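PDB 7LCE: D-glucosaminate-6-phosphate ammonia lyase from Salmonella typhimurium, which belongs to the selenocysteine synthase-like family of pyridoxal-phosphate-dependent proteins with the aminotransferase fold and carries its cofactor attached to a lysine. Local coordinates for residues Ala30-Gln35 and Leu258-Gln263; Ser67-Cys72 and Val252-Ala257; Gly111-Tyr116 and Gly129-Val134. All blocks are in the same frame, centred on the assembly; numbering follows the deposited sequence.

How the interactions relate
From the N terminus, A30-Q35 begins the loop of interaction 1 and S67-C72 that of interaction 2. Interaction 3 closes first, joining G111-Y116 to G129-V134 across twelve residues that include helix 120-126. V252-A257 then closes interaction 2 and L258-Q263 closes interaction 1, so the three loops nest without crossing. Interactions 1 and 2 share helix 248-262, which helix 31-41 meets in one and edge strand 66-70 in the other; V33 also touches G253 and A257. Interaction 3 lies at the opposite outer strand of the same seven-stranded sheet, its centre about 26 Å from that of interaction 2 and 34 Å from that of interaction 1.

Interaction 1 (Ala30-Gln35 and Leu258-Gln263); sequences APEVMQ and LENYHQ
The amide of N260 turns one face toward the start of helix 31-41. A30 stands over that face, its CB 4.3 Å from N260 OD1, and V33 lies on the same side, with its CG2 4.1 Å from N260 CB. The carboxylate of E32 approaches at the amide nitrogen: E32 OE2 is 3.9 Å from N260 ND2, too far for a hydrogen bond, and the two planes stand 74° apart, with the side chains meeting nearly at a right angle. CG of N260 is anti to its backbone N (chi1 -165°), which sends the amide out from helix 248-262 toward its partner. E32 bends at chi2, near 99°, and this brings its carboxylate back beside the first turn, where A30 is the N-cap and M34 N bonds to A30 O. In the aminotransferase-type domain, helix 248-262 packs on edge strand 66-70 of the seven-stranded sheet, and helix 31-41 packs on that helix; their nearest CA atoms here, those of V33 and N260, are 7.5 Å apart. V33 is buried and also touches P218, whereas E32 is exposed, so the contact runs from an apolar inner side to a polar outer one. Elsewhere on these helices, E259 OE1 is hydrogen-bonded to Y61 OH, and M34 packs on A41 of the second subunit.

Interaction 2 (Ser67-Cys72 and Val252-Ala257); sequences SYITSC and VGLVYA
Apolar packing makes the whole contact between I69, on the edge strand 66-70, and one side of helix 248-262. L254 CD2 rests against I69, 3.7 Å from I69 CD1 and 3.9 Å from both I69 CG1 and I69 CG2, so a single leucine methyl meets three carbons of the isoleucine. The two side chains run past one another in opposite directions, and CD2 is the leucine methyl that reaches the strand. V255 adds a lighter touch, its CG2 4.3 Å from I69 CD1; it also packs on L57 of helix 47-62, while I69 reaches T54 of that helix. A calcium ion lies about 4 Å from the V255 side chain.

The polar bonds are internal to each side. T70, whose CB points away from the helix, gives its OG1 to C72 O at 2.9 Å, coming from well above the carbonyl plane. This holds the bend after the strand, where C72 is the N-cap of helix 73-86. Backbone bonds of Y68 with I223 and T70 with G221 fix the strand to its sheet neighbour.

With only methyl and methylene groups meeting, and every touching residue buried, the helix is probably held to this end of the aminotransferase-type sheet by shape and the hydrophobic effect.

Interaction 3 (Gly111-Tyr116 and Gly129-Val134); sequences GHNVDY and GRIVEV
One hydrogen bond joins N113 and E133: N113 ND2 donates to E133 OE2 over 3.2 Å, with an N-H...O angle of 147°. The amide and carboxylate planes are 68° apart and the side chains meet at about a right angle. N113 ND2 sits well above the carboxylate plane, while OE2 in turn lies somewhat out of the amide plane. With chi1 at -167°, N113 points its amide at strand 130-134; the side chain of E133, extended beyond CG, reaches out to it.

Salt bridges hold E133 more strongly than the amide does. Its OE1 pairs with R110 NH2 of the same chain and its OE2 with R110 NE of the third subunit, whose own E133 comes close as well, OE1 to OE1, so two carboxylates meet among the arginines.

Van der Waals contact across the segments is slight: I131 CD1 lies 4.4 Å from N113 ND2. Both I131 and N113 pack on T121 of helix 120-126, the helix of the beta-alpha-beta crossover that links the parallel neighbours 105-109 and 130-134 in the aminotransferase-type sheet. A dimethyl sulfoxide molecule, probably from the crystallisation liquor, lies about 3 Å from the side chain of N113.

E133 OE2 thus takes one neutral N-H and one charged one, and its carboxylate is bridged by arginines of two subunits. The bridge to R110 of the third subunit ties the outer strand of the sheet into the assembly; the two arginines would probably favour the ionised carboxylate and offset the nearby like charge.

Interaction 1 (Ala30-Gln35 and Leu258-Gln263)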
# COMPACT_ATOMS: atom_id res chain seq x y z
N ALA A 30 -5.85 -17.73 -55.05
CA ALA A 30 -6.22 -18.35 -56.31
C ALA A 30 -7.50 -17.72 -56.86
O ALA A 30 -8.38 -17.31 -56.10
CB ALA A 30 -6.42 -19.85 -56.13
N PRO A 31 -7.62 -17.63 -58.19
CA PRO A 31 -8.83 -17.01 -58.77
C PRO A 31 -10.12 -17.72 -58.43
O PRO A 31 -11.15 -17.06 -58.26
CB PRO A 31 -8.54 -17.05 -60.28
CG PRO A 31 -7.05 -17.12 -60.38
CD PRO A 31 -6.61 -17.95 -59.21
N GLU A 32 -10.12 -19.05 -58.34
CA GLU A 32 -11.34 -19.77 -57.96
C GLU A 32 -11.79 -19.40 -56.55
O GLU A 32 -12.99 -19.33 -56.28
CB GLU A 32 -11.14 -21.28 -58.08
CG GLU A 32 -10.55 -21.75 -59.41
CD GLU A 32 -9.06 -22.01 -59.33
OE1 GLU A 32 -8.30 -21.11 -58.91
OE2 GLU A 32 -8.64 -23.13 -59.70
N VAL A 33 -10.84 -19.16 -55.65
CA VAL A 33 -11.20 -18.78 -54.28
C VAL A 33 -11.78 -17.37 -54.25
O VAL A 33 -12.76 -17.11 -53.55
CB VAL A 33 -9.99 -18.93 -53.35
CG1 VAL A 33 -10.35 -18.53 -51.93
CG2 VAL A 33 -9.48 -20.36 -53.38
N MET A 34 -11.19 -16.44 -55.01
CA MET A 34 -11.71 -15.08 -55.04
C MET A 34 -13.09 -15.02 -55.70
O MET A 34 -13.88 -14.12 -55.39
CB MET A 34 -10.74 -14.15 -55.76
CG MET A 34 -9.51 -13.78 -54.92
SD MET A 34 -9.92 -13.33 -53.22
CE MET A 34 -10.74 -11.75 -53.45
N GLN A 35 -13.39 -15.95 -56.61
CA GLN A 35 -14.74 -16.04 -57.15
C GLN A 35 -15.74 -16.32 -56.04
O GLN A 35 -16.80 -15.69 -55.97
CB GLN A 35 -14.82 -17.13 -58.22
CG GLN A 35 -14.18 -16.79 -59.55
CD GLN A 35 -14.40 -17.88 -60.58
OE1 GLN A 35 -15.27 -18.73 -60.43
NE2 GLN A 35 -13.60 -17.85 -61.65
N LEU A 258 -9.34 -23.67 -48.31
CA LEU A 258 -9.00 -24.96 -47.71
C LEU A 258 -9.35 -26.12 -48.65
O LEU A 258 -8.58 -27.08 -48.76
CB LEU A 258 -9.71 -25.12 -46.37
CG LEU A 258 -9.12 -24.32 -45.22
CD1 LEU A 258 -9.89 -24.58 -43.94
CD2 LEU A 258 -7.65 -24.65 -45.04
N GLU A 259 -10.50 -26.04 -49.32
CA GLU A 259 -10.85 -27.09 -50.27
C GLU A 259 -9.93 -27.06 -51.49
O GLU A 259 -9.58 -28.11 -52.04
CB GLU A 259 -12.31 -26.96 -50.70
CG GLU A 259 -12.80 -28.09 -51.59
CD GLU A 259 -12.72 -29.45 -50.92
OE1 GLU A 259 -12.94 -29.53 -49.69
OE2 GLU A 259 -12.44 -30.45 -51.62
N ASN A 260 -9.54 -25.86 -51.93
CA ASN A 260 -8.60 -25.75 -53.04
C ASN A 260 -7.23 -26.31 -52.67
O ASN A 260 -6.50 -26.78 -53.54
CB ASN A 260 -8.48 -24.30 -53.49
CG ASN A 260 -7.82 -24.15 -54.85
OD1 ASN A 260 -6.60 -24.01 -54.95
ND2 ASN A 260 -8.62 -24.19 -55.91
N TYR A 261 -6.87 -26.24 -51.39
CA TYR A 261 -5.63 -26.84 -50.91
C TYR A 261 -5.78 -28.36 -50.77
O TYR A 261 -4.82 -29.10 -51.02
CB TYR A 261 -5.24 -26.20 -49.58
CG TYR A 261 -3.92 -26.65 -49.00
CD1 TYR A 261 -2.72 -26.08 -49.44
CD2 TYR A 261 -3.86 -27.61 -48.00
CE1 TYR A 261 -1.51 -26.48 -48.90
CE2 TYR A 261 -2.65 -28.01 -47.46
CZ TYR A 261 -1.48 -27.44 -47.92
OH TYR A 261 -0.27 -27.83 -47.38
N HIS A 262 -6.96 -28.82 -50.37
CA HIS A 262 -7.21 -30.25 -50.21
C HIS A 262 -7.28 -30.99 -51.54
O HIS A 262 -6.87 -32.15 -51.62
CB HIS A 262 -8.50 -30.47 -49.42
CG HIS A 262 -8.89 -31.91 -49.26
ND1 HIS A 262 -8.22 -32.77 -48.42
CD2 HIS A 262 -9.87 -32.63 -49.84
CE1 HIS A 262 -8.78 -33.97 -48.49
NE2 HIS A 262 -9.78 -33.91 -49.34
N GLN A 263 -7.78 -30.33 -52.59
CA GLN A 263 -7.85 -30.96 -53.91
C GLN A 263 -6.48 -31.31 -54.45
O GLN A 263 -6.37 -32.21 -55.29
CB GLN A 263 -8.58 -30.05 -54.90
CG GLN A 263 -10.09 -29.97 -54.68
CD GLN A 263 -10.74 -28.93 -55.57
OE1 GLN A 263 -10.08 -28.29 -56.39
NE2 GLN A 263 -12.05 -28.76 -55.42

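Interaction 2 (Ser67-Cys72 and Val252-Ala257)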
# COMPACT_ATOMS: atom_id res chain seq x y z
N SER A 67 -14.35 -25.14 -34.58
CA SER A 67 -13.36 -24.18 -35.06
C SER A 67 -13.99 -22.79 -35.08
O SER A 67 -15.21 -22.64 -35.08
CB SER A 67 -12.84 -24.55 -36.45
OG SER A 67 -12.16 -25.80 -36.44
N TYR A 68 -13.12 -21.78 -35.09
CA TYR A 68 -13.55 -20.39 -35.13
C TYR A 68 -12.60 -19.61 -36.02
O TYR A 68 -11.38 -19.67 -35.82
CB TYR A 68 -13.59 -19.78 -33.73
CG TYR A 68 -13.97 -18.31 -33.69
CD1 TYR A 68 -15.25 -17.90 -34.02
CD2 TYR A 68 -13.05 -17.35 -33.32
CE1 TYR A 68 -15.60 -16.56 -33.99
CE2 TYR A 68 -13.39 -16.01 -33.28
CZ TYR A 68 -14.67 -15.62 -33.62
OH TYR A 68 -15.02 -14.29 -33.58
N ILE A 69 -13.15 -18.88 -36.99
CA ILE A 69 -12.35 -18.14 -37.97
C ILE A 69 -12.05 -16.75 -37.43
O ILE A 69 -12.93 -16.08 -36.86
CB ILE A 69 -13.08 -18.07 -39.32
CG1 ILE A 69 -13.26 -19.47 -39.92
CG2 ILE A 69 -12.32 -17.18 -40.30
CD1 ILE A 69 -13.81 -19.46 -41.33
N THR A 70 -10.81 -16.31 -37.61
CA THR A 70 -10.33 -15.01 -37.18
C THR A 70 -9.73 -14.26 -38.37
O THR A 70 -9.63 -14.79 -39.48
CB THR A 70 -9.29 -15.16 -36.06
OG1 THR A 70 -8.16 -15.89 -36.56
CG2 THR A 70 -9.88 -15.91 -34.87
N SER A 71 -9.34 -13.01 -38.12
CA SER A 71 -8.75 -12.21 -39.19
C SER A 71 -7.32 -12.64 -39.51
O SER A 71 -6.87 -12.52 -40.65
CB SER A 71 -8.78 -10.73 -38.82
OG SER A 71 -7.96 -10.48 -37.68
N CYS A 72 -6.60 -13.14 -38.51
CA CYS A 72 -5.21 -13.54 -38.69
C CYS A 72 -4.81 -14.43 -37.52
O CYS A 72 -5.56 -14.58 -36.54
CB CYS A 72 -4.29 -12.33 -38.81
SG CYS A 72 -4.47 -11.16 -37.44
N VAL A 252 -15.79 -17.02 -45.97
CA VAL A 252 -16.06 -17.96 -47.06
C VAL A 252 -14.78 -18.23 -47.85
O VAL A 252 -14.53 -19.36 -48.29
CB VAL A 252 -17.18 -17.41 -47.97
CG1 VAL A 252 -17.37 -18.30 -49.18
CG2 VAL A 252 -18.48 -17.29 -47.18
N GLY A 253 -13.96 -17.19 -48.04
CA GLY A 253 -12.72 -17.36 -48.79
C GLY A 253 -11.79 -18.39 -48.17
O GLY A 253 -11.18 -19.19 -48.87
N LEU A 254 -11.69 -18.39 -46.84
CA LEU A 254 -10.84 -19.37 -46.16
C LEU A 254 -11.34 -20.79 -46.40
O LEU A 254 -10.54 -21.70 -46.64
CB LEU A 254 -10.77 -19.07 -44.67
CG LEU A 254 -10.10 -20.14 -43.81
CD1 LEU A 254 -8.64 -20.31 -44.20
CD2 LEU A 254 -10.23 -19.82 -42.33
N VAL A 255 -12.65 -21.00 -46.32
CA VAL A 255 -13.20 -22.34 -46.51
C VAL A 255 -12.95 -22.83 -47.93
O VAL A 255 -12.54 -23.97 -48.14
CB VAL A 255 -14.70 -22.35 -46.16
CG1 VAL A 255 -15.29 -23.74 -46.40
CG2 VAL A 255 -14.92 -21.92 -44.72
N TYR A 256 -13.17 -21.96 -48.92
CA TYR A 256 -12.92 -22.36 -50.30
C TYR A 256 -11.43 -22.49 -50.58
O TYR A 256 -11.03 -23.26 -51.46
CB TYR A 256 -13.58 -21.39 -51.27
CG TYR A 256 -15.03 -21.74 -51.55
CD1 TYR A 256 -16.03 -21.45 -50.64
CD2 TYR A 256 -15.38 -22.38 -52.73
CE1 TYR A 256 -17.35 -21.78 -50.89
CE2 TYR A 256 -16.70 -22.72 -53.00
CZ TYR A 256 -17.68 -22.41 -52.07
OH TYR A 256 -18.99 -22.75 -52.34
N ALA A 257 -10.59 -21.74 -49.86
CA ALA A 257 -9.15 -21.92 -50.00
C ALA A 257 -8.69 -23.23 -49.39
O ALA A 257 -7.73 -23.84 -49.88
CB ALA A 257 -8.41 -20.74 -49.36

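Interaction 3 (Gly111-Tyr116 and Gly129-Val134)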
# COMPACT_ATOMS: atom_id res chain seq x y z
N GLY A 111 12.46 -19.85 -24.79
CA GLY A 111 12.91 -20.07 -26.15
C GLY A 111 11.84 -19.90 -27.21
O GLY A 111 12.17 -19.86 -28.40
N HIS A 112 10.57 -19.81 -26.80
CA HIS A 112 9.47 -19.61 -27.74
C HIS A 112 8.98 -18.17 -27.79
O HIS A 112 8.11 -17.86 -28.62
CB HIS A 112 8.30 -20.53 -27.38
CG HIS A 112 8.56 -21.97 -27.70
ND1 HIS A 112 7.59 -22.94 -27.57
CD2 HIS A 112 9.67 -22.59 -28.16
CE1 HIS A 112 8.10 -24.11 -27.93
NE2 HIS A 112 9.36 -23.93 -28.29
N ASN A 113 9.50 -17.28 -26.94
CA ASN A 113 9.11 -15.88 -27.00
C ASN A 113 9.76 -15.24 -28.21
O ASN A 113 10.88 -14.72 -28.12
CB ASN A 113 9.50 -15.15 -25.71
CG ASN A 113 8.86 -13.79 -25.59
OD1 ASN A 113 8.51 -13.16 -26.59
ND2 ASN A 113 8.68 -13.34 -24.36
N VAL A 114 9.07 -15.26 -29.35
CA VAL A 114 9.67 -14.91 -30.63
C VAL A 114 9.01 -13.67 -31.21
O VAL A 114 7.88 -13.31 -30.85
CB VAL A 114 9.59 -16.08 -31.63
CG1 VAL A 114 10.43 -17.25 -31.14
CG2 VAL A 114 8.14 -16.50 -31.82
N ASP A 115 9.74 -13.02 -32.11
CA ASP A 115 9.28 -11.85 -32.84
C ASP A 115 9.10 -12.25 -34.30
O ASP A 115 10.07 -12.61 -34.97
CB ASP A 115 10.28 -10.70 -32.71
CG ASP A 115 9.72 -9.36 -33.17
OD1 ASP A 115 9.13 -9.30 -34.26
OD2 ASP A 115 9.90 -8.36 -32.44
N TYR A 116 7.86 -12.18 -34.79
CA TYR A 116 7.54 -12.50 -36.18
C TYR A 116 7.19 -11.26 -36.99
O TYR A 116 6.39 -11.32 -37.92
CB TYR A 116 6.39 -13.51 -36.23
CG TYR A 116 5.18 -13.10 -35.42
CD1 TYR A 116 4.24 -12.21 -35.94
CD2 TYR A 116 4.97 -13.59 -34.14
CE1 TYR A 116 3.14 -11.83 -35.21
CE2 TYR A 116 3.87 -13.22 -33.40
CZ TYR A 116 2.95 -12.33 -33.94
OH TYR A 116 1.85 -11.94 -33.22
N GLY A 129 -3.48 -11.71 -21.12
CA GLY A 129 -2.54 -12.62 -20.50
C GLY A 129 -1.28 -11.92 -20.03
O GLY A 129 -0.86 -10.90 -20.57
N ARG A 130 -0.71 -12.45 -18.95
CA ARG A 130 0.60 -12.05 -18.46
C ARG A 130 1.56 -13.21 -18.66
O ARG A 130 1.27 -14.33 -18.22
CB ARG A 130 0.52 -11.64 -16.99
CG ARG A 130 -0.41 -10.45 -16.75
CD ARG A 130 -0.50 -10.07 -15.29
NE ARG A 130 0.80 -9.72 -14.73
CZ ARG A 130 1.31 -8.50 -14.75
NH1 ARG A 130 0.65 -7.49 -15.30
NH2 ARG A 130 2.50 -8.28 -14.21
N ILE A 131 2.68 -12.96 -19.32
CA ILE A 131 3.57 -14.03 -19.75
C ILE A 131 4.42 -14.51 -18.58
O ILE A 131 4.97 -13.70 -17.82
CB ILE A 131 4.46 -13.56 -20.91
CG1 ILE A 131 3.61 -13.35 -22.16
CG2 ILE A 131 5.58 -14.57 -21.18
CD1 ILE A 131 4.40 -13.42 -23.44
N VAL A 132 4.51 -15.83 -18.42
CA VAL A 132 5.44 -16.47 -17.50
C VAL A 132 6.39 -17.32 -18.33
O VAL A 132 5.96 -18.32 -18.94
CB VAL A 132 4.71 -17.32 -16.45
CG1 VAL A 132 5.70 -18.17 -15.67
CG2 VAL A 132 3.91 -16.43 -15.51
N GLU A 133 7.67 -16.96 -18.34
CA GLU A 133 8.65 -17.64 -19.17
C GLU A 133 9.30 -18.79 -18.41
O GLU A 133 9.63 -18.66 -17.23
CB GLU A 133 9.73 -16.66 -19.64
CG GLU A 133 9.27 -15.71 -20.74
CD GLU A 133 10.30 -14.64 -21.04
OE1 GLU A 133 10.71 -13.93 -20.10
OE2 GLU A 133 10.70 -14.51 -22.21
N VAL A 134 9.48 -19.91 -19.10
CA VAL A 134 9.98 -21.14 -18.51
C VAL A 134 11.35 -21.45 -19.09
O VAL A 134 11.56 -21.33 -20.31
CB VAL A 134 9.01 -22.31 -18.75
CG1 VAL A 134 9.65 -23.63 -18.35
CG2 VAL A 134 7.74 -22.09 -17.96